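PDB 4ZRX: F5/8 type C domain protein from Bacteroides ovatus, which is a putative alpha-L-fucosidase, probably hydrolysing terminal alpha-linked L-fucose from glycans. Local coordinates for residues 48-52 with 53-57; 335-339 with 340-344; 18-21 with 22-26. All blocks are in the same frame, centred on the assembly; numbering follows the deposited sequence.

Interaction 1 of 3, residues 48-52 with 53-57; sequences LHFGI and NTFTG. With EDO (1,2-ethanediol), chain D.
The turn from strand 44-48 of the TIM barrel into the short helix 52-56 is closed by T54, which reaches back to G51. The N-H of G51 donates to T54 OG1 at 3.1 Å, a fairly straight bond of 160° at hydrogen. In return T54 N donates to G51 O at 3.1 Å, arriving from well above the carbonyl plane. The hydroxyl lies beside the backbone N of its own residue (chi1 -53°), which aims OG1 at the loop. T54 OG1 also donates to a water, and that water donates to H49 O, so one hydroxyl ties two loop residues to the helix. I52 O is gripped by two donors. F55 N stands above its carbonyl plane at 2.9 Å, while T56 N lies in that plane at 3.1 Å. F50 CD1 comes within 3.5 Å of T54 OG1; the apolar contact is F50 CE1 to F55 CE2, 4.3 Å. The F55 ring turns its edge to G51 O, with CD2 3.4 Å from that oxygen.

H49 lines a pocket whose walls include W295, F296 and H98. Its NE2 shares a hydrogen bond of 2.7 Å with O1 of an ethanediol molecule, probably from the crystallisation liquor, which E230 and H98 also hold. N328 fixes ND1 from strand 324-328, and W295 stacks on the ring. A site at the C-terminal end of the barrel strands is consistent with a substrate pocket. Around the turn, L48 pairs with strand 91-97, and F50 meets W80 of helix 77-86 edge-to-face.

Interaction 2 of 3, residues 335-339 with 340-344; sequences GLIHE and ADIKR
H338 caps the N-terminus of helix 339-356, which follows strand 324-328 in the TIM-barrel domain. Its ring nitrogen ND1 accepts from A340 N at 3.1 Å, with 158° at hydrogen. The donor sits 31° out of the ring plane, so the bond is tilted. CG lies anti to the backbone N (chi1 -171°), and this swings the imidazole round to the first turn. The acceptor role of ND1 is consistent with an unprotonated nitrogen.

Two backbone bonds then start the helix: I342 N to H338 O at 3.0 Å, nearly along the C=O axis, and K343 N to E339 O, also 3.0 Å. The E339 chain bends at chi2 and folds back over the imidazole. This puts OE1 3.5 Å above the ring plane, over its centre, while OE2 makes a salt bridge to R334. D341 crosses H338 at about a right angle. D341 OD1 touches H338 CB but has its salt bridge with R292.

Packing lies on the side facing helix 77-86, where I337 rests on W80 and L84. The CG2 branch of I337 meets D341 CB at 3.8 Å. The same methyl reaches I342 CG1 at 3.9 Å, the two isoleucine side chains meeting at a slant. I342 CD1 ends 3.5 Å from the backbone oxygen of I337.

Interaction 3 of 3, residues 18-21 with 22-26; sequences ATIE and QKVDM
T19 OG1 is held by Q22 and a water. It accepts from Q22 N at 3.1 Å, with 158° at hydrogen, and is hydrogen-bonded to the water at 2.7 Å. The hydroxyl sits between its own backbone N and carbonyl carbon (chi1 60°), which turns it toward Q22 N in the first turn of helix 20-27. Q22 returns the bond. Its chain runs extended beyond CG, back past T19, and OE1 accepts a weak bond from T19 N at 3.3 Å. The amide end, NE2, gives a weak bond to the water that T19 OG1 holds. Its direct approach to the hydroxyl is too poorly angled for a bond.

Backbone bonds follow in order: K23 N to T19 O at 2.9 Å, V24 N to I20 O at 2.9 Å and D25 N to E21 O at 3.0 Å. K23 runs fully extended past A18, where its CG comes 4.1 Å from A18 CB. Its ammonium is taken by the carbonyls of L274 and A277. D25 turns outward to a salt bridge with R29.

On the face toward helix 271-274, I20 CD1 meets V24 CG2 at 4.1 Å, one helical turn apart. Both side chains also touch L274, so this side of the short helix is packed while T19, E21 and Q22 stay exposed. The reciprocal T19 and Q22 bonds make a capping box, a classic start for an alpha-helix.

In the fold
Along the chain the order is interaction 3, interaction 1, interaction 2. All three belong to the alpha-L-fucosidase part of the chain. Interactions 1 and 2 are neighbours, with centres 15 Å apart, and they touch where F50 CZ packs on G335 CA at 4.2 Å. Each follows a barrel strand, 44-48 or 324-328, and these two strands pair in parallel. Both also rest on W80 of helix 77-86. Interaction 3 stands across the chain's centre on helix 20-27, its centre 49 Å from that of interaction 1 and 51 Å from that of interaction 2. The first two therefore shape adjoining strand-to-helix connections of the barrel, and the third a separate peripheral helix.

Interaction 1 of 3, residues 48-52 with 53-57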
ATOM      1  N   LEU A  48      -2.493  12.944   2.071  1.00 15.49           N
ATOM      2  CA  LEU A  48      -1.912  13.818   3.039  1.00 15.73           C
ATOM      3  C   LEU A  48      -2.720  13.798   4.335  1.00 15.91           C
ATOM      4  O   LEU A  48      -3.746  14.503   4.469  1.00 16.88           O
ATOM      5  CB  LEU A  48      -1.853  15.234   2.479  1.00 17.08           C
ATOM      6  CG  LEU A  48      -1.024  15.447   1.218  1.00 18.03           C
ATOM      7  CD1 LEU A  48      -1.376  16.788   0.537  1.00 18.99           C
ATOM      8  CD2 LEU A  48       0.466  15.407   1.560  1.00 19.42           C
ATOM      9  N   HIS A  49      -2.323  12.974   5.281  1.00 15.05           N
ATOM     10  CA  HIS A  49      -2.878  13.025   6.619  1.00 15.51           C
ATOM     11  C   HIS A  49      -2.169  14.117   7.397  1.00 15.60           C
ATOM     12  O   HIS A  49      -0.970  14.032   7.674  1.00 15.73           O
ATOM     13  CB  HIS A  49      -2.761  11.695   7.334  1.00 15.50           C
ATOM     14  CG  HIS A  49      -3.761  10.682   6.915  1.00 15.95           C
ATOM     15  ND1 HIS A  49      -3.745  10.078   5.681  1.00 16.07           N
ATOM     16  CD2 HIS A  49      -4.763  10.105   7.598  1.00 17.08           C
ATOM     17  CE1 HIS A  49      -4.738   9.218   5.611  1.00 17.15           C
ATOM     18  NE2 HIS A  49      -5.351   9.201   6.774  1.00 17.10           N
ATOM     19  N   PHE A  50      -2.953  15.139   7.753  1.00 15.43           N
ATOM     20  CA  PHE A  50      -2.482  16.324   8.425  1.00 15.69           C
ATOM     21  C   PHE A  50      -3.638  16.896   9.218  1.00 15.89           C
ATOM     22  O   PHE A  50      -4.789  16.913   8.784  1.00 16.10           O
ATOM     23  CB  PHE A  50      -1.979  17.328   7.401  1.00 16.40           C
ATOM     24  CG  PHE A  50      -1.318  18.523   8.023  1.00 17.03           C
ATOM     25  CD1 PHE A  50      -0.149  18.386   8.769  1.00 17.45           C
ATOM     26  CD2 PHE A  50      -1.847  19.781   7.816  1.00 17.67           C
ATOM     27  CE1 PHE A  50       0.474  19.495   9.307  1.00 18.98           C
ATOM     28  CE2 PHE A  50      -1.255  20.883   8.411  1.00 18.24           C
ATOM     29  CZ  PHE A  50      -0.075  20.757   9.127  1.00 18.16           C
ATOM     30  N   GLY A  51      -3.375  17.296  10.445  1.00 16.37           N
ATOM     31  CA  GLY A  51      -4.406  17.876  11.300  1.00 17.29           C
ATOM     32  C   GLY A  51      -3.951  18.045  12.720  1.00 18.22           C
ATOM     33  O   GLY A  51      -2.740  18.125  13.011  1.00 17.94           O
ATOM     34  N   ILE A  52      -4.924  18.094  13.623  1.00 18.92           N
ATOM     35  CA  ILE A  52      -4.564  18.242  15.020  1.00 20.45           C
ATOM     36  C   ILE A  52      -3.796  16.997  15.529  1.00 20.14           C
ATOM     37  O   ILE A  52      -2.922  17.131  16.385  1.00 20.19           O
ATOM     38  CB  ILE A  52      -5.822  18.574  15.824  1.00 22.05           C
ATOM     39  CG1 ILE A  52      -5.445  19.245  17.156  1.00 24.60           C
ATOM     40  CG2 ILE A  52      -6.660  17.358  15.962  1.00 21.93           C
ATOM     41  CD1 ILE A  52      -6.329  20.386  17.475  1.00 25.48           C
ATOM     42  N   ASN A  53      -4.052  15.829  14.946  1.00 19.88           N
ATOM     43  CA  ASN A  53      -3.341  14.610  15.341  1.00 19.75           C
ATOM     44  C   ASN A  53      -1.845  14.727  15.106  1.00 19.94           C
ATOM     45  O   ASN A  53      -1.034  14.089  15.809  1.00 20.21           O
ATOM     46  CB  ASN A  53      -3.826  13.393  14.585  1.00 19.48           C
ATOM     47  CG  ASN A  53      -5.199  12.953  14.944  1.00 20.26           C
ATOM     48  OD1 ASN A  53      -5.880  13.498  15.810  1.00 21.48           O
ATOM     49  ND2 ASN A  53      -5.632  11.939  14.252  1.00 20.22           N
ATOM     50  N   THR A  54      -1.447  15.527  14.106  1.00 18.72           N
ATOM     51  CA  THR A  54      -0.044  15.749  13.851  1.00 18.50           C
ATOM     52  C   THR A  54       0.644  16.352  15.086  1.00 20.10           C
ATOM     53  O   THR A  54       1.832  16.092  15.334  1.00 20.06           O
ATOM     54  CB  THR A  54       0.128  16.723  12.667  1.00 19.13           C
ATOM     55  OG1 THR A  54      -0.622  16.254  11.545  1.00 18.38           O
ATOM     56  CG2 THR A  54       1.588  16.922  12.291  1.00 19.20           C
ATOM     57  N   PHE A  55      -0.107  17.163  15.838  1.00 19.46           N
ATOM     58  CA  PHE A  55       0.412  17.906  16.992  1.00 20.71           C
ATOM     59  C   PHE A  55       0.234  17.196  18.318  1.00 22.30           C
ATOM     60  O   PHE A  55       0.915  17.543  19.300  1.00 23.85           O
ATOM     61  CB  PHE A  55      -0.160  19.325  17.016  1.00 20.01           C
ATOM     62  CG  PHE A  55       0.261  20.092  15.810  1.00 19.88           C
ATOM     63  CD1 PHE A  55       1.450  20.789  15.788  1.00 20.10           C
ATOM     64  CD2 PHE A  55      -0.483  19.991  14.644  1.00 19.06           C
ATOM     65  CE1 PHE A  55       1.881  21.447  14.622  1.00 20.29           C
ATOM     66  CE2 PHE A  55      -0.044  20.601  13.479  1.00 18.65           C
ATOM     67  CZ  PHE A  55       1.146  21.319  13.468  1.00 18.80           C
ATOM     68  N   THR A  56      -0.684  16.229  18.376  1.00 22.27           N
ATOM     69  CA  THR A  56      -0.854  15.464  19.602  1.00 22.14           C
ATOM     70  C   THR A  56      -0.100  14.140  19.620  1.00 23.16           C
ATOM     71  O   THR A  56       0.058  13.529  20.682  1.00 23.21           O
ATOM     72  CB  THR A  56      -2.342  15.115  19.817  1.00 22.34           C
ATOM     73  OG1 THR A  56      -2.835  14.337  18.711  1.00 21.46           O
ATOM     74  CG2 THR A  56      -3.136  16.342  19.966  1.00 23.05           C
ATOM     75  N   GLY A  57       0.301  13.665  18.454  1.00 23.00           N
ATOM     76  CA  GLY A  57       0.943  12.380  18.301  1.00 23.96           C
ATOM     77  C   GLY A  57      -0.005  11.207  18.263  1.00 24.08           C
ATOM     78  O   GLY A  57       0.420  10.104  18.389  1.00 26.38           O
TER
HETATM   79  C1  EDO D 703      -7.707   6.897   6.582  1.00 26.04           C
HETATM   80  O1  EDO D 703      -7.291   7.548   7.781  1.00 23.30           O
HETATM   81  C2  EDO D 703      -6.983   5.567   6.499  1.00 27.91           C
HETATM   82  O2  EDO D 703      -7.216   4.830   7.710  1.00 30.19           O
HETATM   83  O   HOH W   1       0.680  14.550   9.813  1.00 16.44           O

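Interaction 2 of 3, residues 335-339 with 340-344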
ATOM      1  N   GLY A 335       4.635  21.716   9.287  1.00 19.52           N
ATOM      2  CA  GLY A 335       3.837  21.801   8.063  1.00 19.74           C
ATOM      3  C   GLY A 335       4.608  21.560   6.767  1.00 19.25           C
ATOM      4  O   GLY A 335       4.311  22.164   5.736  1.00 19.43           O
ATOM      5  N   LEU A 336       5.551  20.631   6.816  1.00 19.70           N
ATOM      6  CA  LEU A 336       6.413  20.277   5.688  1.00 19.83           C
ATOM      7  C   LEU A 336       6.457  18.759   5.560  1.00 19.29           C
ATOM      8  O   LEU A 336       6.326  18.029   6.547  1.00 19.14           O
ATOM      9  CB  LEU A 336       7.841  20.749   5.986  1.00 20.98           C
ATOM     10  CG  LEU A 336       8.065  22.263   6.065  1.00 22.11           C
ATOM     11  CD1 LEU A 336       9.538  22.519   6.480  1.00 23.30           C
ATOM     12  CD2 LEU A 336       7.761  22.873   4.768  1.00 23.08           C
ATOM     13  N   ILE A 337       6.641  18.280   4.334  1.00 19.47           N
ATOM     14  CA  ILE A 337       7.032  16.866   4.146  1.00 18.97           C
ATOM     15  C   ILE A 337       8.458  16.743   4.635  1.00 19.57           C
ATOM     16  O   ILE A 337       9.303  17.562   4.299  1.00 19.88           O
ATOM     17  CB  ILE A 337       6.884  16.419   2.682  1.00 19.35           C
ATOM     18  CG1 ILE A 337       5.396  16.470   2.294  1.00 18.84           C
ATOM     19  CG2 ILE A 337       7.386  14.976   2.535  1.00 18.98           C
ATOM     20  CD1 ILE A 337       5.123  16.099   0.766  1.00 19.80           C
ATOM     21  N   HIS A 338       8.696  15.764   5.469  1.00 19.66           N
ATOM     22  CA  HIS A 338       9.998  15.559   6.135  1.00 20.57           C
ATOM     23  C   HIS A 338      11.069  15.098   5.149  1.00 20.83           C
ATOM     24  O   HIS A 338      10.798  14.479   4.133  1.00 20.96           O
ATOM     25  CB  HIS A 338       9.818  14.528   7.224  1.00 20.90           C
ATOM     26  CG  HIS A 338      10.989  14.361   8.127  1.00 22.25           C
ATOM     27  ND1 HIS A 338      11.978  13.454   7.868  1.00 22.86           N
ATOM     28  CD2 HIS A 338      11.295  14.923   9.321  1.00 23.58           C
ATOM     29  CE1 HIS A 338      12.888  13.495   8.832  1.00 24.28           C
ATOM     30  NE2 HIS A 338      12.497  14.378   9.725  1.00 23.99           N
ATOM     31  N   GLU A 339      12.302  15.461   5.435  1.00 21.98           N
ATOM     32  CA  GLU A 339      13.439  15.201   4.571  1.00 23.74           C
ATOM     33  C   GLU A 339      13.611  13.745   4.188  1.00 22.96           C
ATOM     34  O   GLU A 339      14.003  13.417   3.039  1.00 23.06           O
ATOM     35  CB  GLU A 339      14.693  15.610   5.341  1.00 26.04           C
ATOM     36  CG  GLU A 339      14.873  17.174   5.508  1.00 28.64           C
ATOM     37  CD  GLU A 339      14.086  17.822   6.709  1.00 29.41           C
ATOM     38  OE1 GLU A 339      13.388  17.138   7.497  1.00 27.37           O
ATOM     39  OE2 GLU A 339      14.219  19.073   6.875  1.00 32.55           O
ATOM     40  N   ALA A 340      13.406  12.863   5.174  1.00 22.52           N
ATOM     41  CA  ALA A 340      13.535  11.434   4.951  1.00 22.80           C
ATOM     42  C   ALA A 340      12.527  10.966   3.875  1.00 21.07           C
ATOM     43  O   ALA A 340      12.902  10.229   2.976  1.00 21.60           O
ATOM     44  CB  ALA A 340      13.337  10.601   6.253  1.00 22.75           C
ATOM     45  N   ASP A 341      11.278  11.388   4.021  1.00 20.42           N
ATOM     46  CA  ASP A 341      10.182  11.063   3.047  1.00 19.14           C
ATOM     47  C   ASP A 341      10.540  11.620   1.667  1.00 19.56           C
ATOM     48  O   ASP A 341      10.369  10.929   0.664  1.00 19.02           O
ATOM     49  CB  ASP A 341       8.856  11.611   3.511  1.00 19.90           C
ATOM     50  CG  ASP A 341       8.524  11.262   5.029  1.00 22.98           C
ATOM     51  OD1 ASP A 341       9.413  11.333   5.953  1.00 24.32           O
ATOM     52  OD2 ASP A 341       7.357  10.909   5.293  1.00 23.71           O
ATOM     53  N   ILE A 342      11.061  12.852   1.607  1.00 19.73           N
ATOM     54  CA  ILE A 342      11.449  13.455   0.333  1.00 20.67           C
ATOM     55  C   ILE A 342      12.485  12.593  -0.384  1.00 20.65           C
ATOM     56  O   ILE A 342      12.339  12.264  -1.567  1.00 20.76           O
ATOM     57  CB  ILE A 342      11.970  14.878   0.505  1.00 22.76           C
ATOM     58  CG1 ILE A 342      10.856  15.841   0.944  1.00 23.17           C
ATOM     59  CG2 ILE A 342      12.604  15.353  -0.799  1.00 24.35           C
ATOM     60  CD1 ILE A 342      11.340  17.173   1.452  1.00 24.82           C
ATOM     61  N   LYS A 343      13.516  12.203   0.345  1.00 21.09           N
ATOM     62  CA  LYS A 343      14.584  11.448  -0.257  1.00 22.40           C
ATOM     63  C   LYS A 343      14.055  10.106  -0.767  1.00 20.29           C
ATOM     64  O   LYS A 343      14.426   9.672  -1.856  1.00 19.57           O
ATOM     65  CB  LYS A 343      15.704  11.215   0.744  1.00 25.37           C
ATOM     66  CG  LYS A 343      16.963  10.634   0.151  1.00 30.29           C
ATOM     67  CD  LYS A 343      18.032  10.546   1.199  1.00 34.60           C
ATOM     68  CE  LYS A 343      19.257   9.887   0.614  1.00 39.82           C
ATOM     69  NZ  LYS A 343      20.409  10.133   1.467  1.00 44.29           N
ATOM     70  N   ARG A 344      13.238   9.446   0.037  1.00 19.60           N
ATOM     71  CA  ARG A 344      12.705   8.158  -0.344  1.00 18.65           C
ATOM     72  C   ARG A 344      11.709   8.252  -1.547  1.00 18.45           C
ATOM     73  O   ARG A 344      11.718   7.373  -2.435  1.00 17.55           O
ATOM     74  CB  ARG A 344      12.065   7.458   0.859  1.00 19.28           C
ATOM     75  CG  ARG A 344      11.503   6.108   0.544  1.00 18.92           C
ATOM     76  CD  ARG A 344      12.518   5.068   0.017  1.00 20.42           C
ATOM     77  NE  ARG A 344      13.841   5.217   0.599  1.00 22.58           N
ATOM     78  CZ  ARG A 344      14.161   4.929   1.852  1.00 23.79           C
ATOM     79  NH1 ARG A 344      13.267   4.466   2.728  1.00 23.59           N
ATOM     80  NH2 ARG A 344      15.436   5.134   2.247  1.00 26.22           N
TER

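Interaction 3 of 3, residues 18-21 with 22-26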
ATOM      1  N   ALA A  18     -31.762 -15.576 -14.770  1.00 51.04           N
ATOM      2  CA  ALA A  18     -30.622 -15.610 -15.663  1.00 47.34           C
ATOM      3  C   ALA A  18     -29.769 -16.844 -15.387  1.00 44.22           C
ATOM      4  O   ALA A  18     -29.496 -17.176 -14.244  1.00 45.74           O
ATOM      5  CB  ALA A  18     -29.785 -14.368 -15.450  1.00 45.88           C
ATOM      6  N   THR A  19     -29.331 -17.507 -16.440  1.00 41.88           N
ATOM      7  CA  THR A  19     -28.374 -18.595 -16.324  1.00 39.97           C
ATOM      8  C   THR A  19     -26.990 -18.006 -16.080  1.00 38.19           C
ATOM      9  O   THR A  19     -26.773 -16.818 -16.280  1.00 36.12           O
ATOM     10  CB  THR A  19     -28.314 -19.406 -17.607  1.00 40.20           C
ATOM     11  OG1 THR A  19     -27.923 -18.558 -18.685  1.00 38.32           O
ATOM     12  CG2 THR A  19     -29.695 -20.011 -17.934  1.00 42.22           C
ATOM     13  N   ILE A  20     -26.071 -18.843 -15.639  1.00 36.53           N
ATOM     14  CA  ILE A  20     -24.700 -18.415 -15.467  1.00 35.14           C
ATOM     15  C   ILE A  20     -24.128 -17.906 -16.789  1.00 35.17           C
ATOM     16  O   ILE A  20     -23.358 -16.937 -16.802  1.00 32.47           O
ATOM     17  CB  ILE A  20     -23.819 -19.525 -14.803  1.00 35.26           C
ATOM     18  CG1 ILE A  20     -22.404 -19.023 -14.525  1.00 34.77           C
ATOM     19  CG2 ILE A  20     -23.735 -20.785 -15.655  1.00 36.67           C
ATOM     20  CD1 ILE A  20     -22.348 -17.768 -13.677  1.00 34.44           C
ATOM     21  N   GLU A  21     -24.515 -18.506 -17.911  1.00 35.91           N
ATOM     22  CA  GLU A  21     -24.014 -18.019 -19.193  1.00 37.21           C
ATOM     23  C   GLU A  21     -24.516 -16.600 -19.454  1.00 36.21           C
ATOM     24  O   GLU A  21     -23.757 -15.764 -19.910  1.00 35.72           O
ATOM     25  CB  GLU A  21     -24.404 -18.961 -20.345  1.00 40.20           C
ATOM     26  CG  GLU A  21     -23.675 -20.324 -20.294  1.00 41.97           C
ATOM     27  CD  GLU A  21     -24.266 -21.352 -19.289  1.00 44.87           C
ATOM     28  OE1 GLU A  21     -25.436 -21.207 -18.783  1.00 46.69           O
ATOM     29  OE2 GLU A  21     -23.508 -22.306 -18.979  1.00 46.25           O
ATOM     30  N   GLN A  22     -25.772 -16.329 -19.133  1.00 36.33           N
ATOM     31  CA  GLN A  22     -26.326 -14.996 -19.321  1.00 36.86           C
ATOM     32  C   GLN A  22     -25.634 -13.998 -18.369  1.00 34.44           C
ATOM     33  O   GLN A  22     -25.335 -12.870 -18.745  1.00 33.62           O
ATOM     34  CB  GLN A  22     -27.840 -15.013 -19.104  1.00 39.36           C
ATOM     35  CG  GLN A  22     -28.539 -15.609 -20.288  1.00 42.53           C
ATOM     36  CD  GLN A  22     -29.835 -16.320 -19.928  1.00 46.18           C
ATOM     37  OE1 GLN A  22     -30.556 -15.908 -19.017  1.00 46.86           O
ATOM     38  NE2 GLN A  22     -30.128 -17.408 -20.642  1.00 49.27           N
ATOM     39  N   LYS A  23     -25.427 -14.412 -17.124  1.00 32.96           N
ATOM     40  CA  LYS A  23     -24.699 -13.546 -16.165  1.00 31.17           C
ATOM     41  C   LYS A  23     -23.291 -13.221 -16.637  1.00 29.58           C
ATOM     42  O   LYS A  23     -22.867 -12.088 -16.504  1.00 28.62           O
ATOM     43  CB  LYS A  23     -24.613 -14.171 -14.766  1.00 30.92           C
ATOM     44  CG  LYS A  23     -25.962 -14.267 -14.086  1.00 32.39           C
ATOM     45  CD  LYS A  23     -25.868 -14.831 -12.701  1.00 32.15           C
ATOM     46  CE  LYS A  23     -27.239 -14.959 -12.110  1.00 33.43           C
ATOM     47  NZ  LYS A  23     -27.182 -15.483 -10.729  1.00 33.49           N
ATOM     48  N   VAL A  24     -22.581 -14.217 -17.149  1.00 28.80           N
ATOM     49  CA  VAL A  24     -21.238 -14.006 -17.636  1.00 28.91           C
ATOM     50  C   VAL A  24     -21.214 -13.041 -18.823  1.00 28.74           C
ATOM     51  O   VAL A  24     -20.357 -12.170 -18.877  1.00 25.98           O
ATOM     52  CB  VAL A  24     -20.546 -15.335 -17.969  1.00 28.88           C
ATOM     53  CG1 VAL A  24     -19.305 -15.118 -18.760  1.00 29.04           C
ATOM     54  CG2 VAL A  24     -20.212 -16.046 -16.666  1.00 28.33           C
ATOM     55  N   ASP A  25     -22.179 -13.191 -19.733  1.00 28.82           N
ATOM     56  CA  ASP A  25     -22.298 -12.326 -20.910  1.00 29.50           C
ATOM     57  C   ASP A  25     -22.547 -10.871 -20.501  1.00 29.22           C
ATOM     58  O   ASP A  25     -21.929  -9.943 -21.023  1.00 29.28           O
ATOM     59  CB  ASP A  25     -23.480 -12.853 -21.794  1.00 30.92           C
ATOM     60  CG  ASP A  25     -23.610 -12.138 -23.108  1.00 32.28           C
ATOM     61  OD1 ASP A  25     -24.100 -11.007 -23.133  1.00 34.15           O
ATOM     62  OD2 ASP A  25     -23.308 -12.757 -24.151  1.00 34.20           O
HETATM   63  N   MSE A  26     -23.440 -10.673 -19.530  1.00 29.10           N
HETATM   64  CA  MSE A  26     -23.737  -9.348 -19.058  1.00 29.07           C
HETATM   65  C   MSE A  26     -22.533  -8.788 -18.277  1.00 26.70           C
HETATM   66  O   MSE A  26     -22.134  -7.640 -18.449  1.00 26.00           O
HETATM   67  CB  MSE A  26     -25.005  -9.364 -18.216  1.00 31.98           C
HETATM   68  CG  MSE A  26     -26.236  -9.723 -19.080  1.00 34.40           C
HETATM   69 SE   MSE A  26     -27.845  -9.763 -17.999  0.75 39.71          SE
HETATM   70  CE  MSE A  26     -28.225  -7.859 -17.997  1.00 40.49           C
TER
HETATM   71  O   HOH W   2     -28.062 -19.557 -21.167  1.00 45.51           O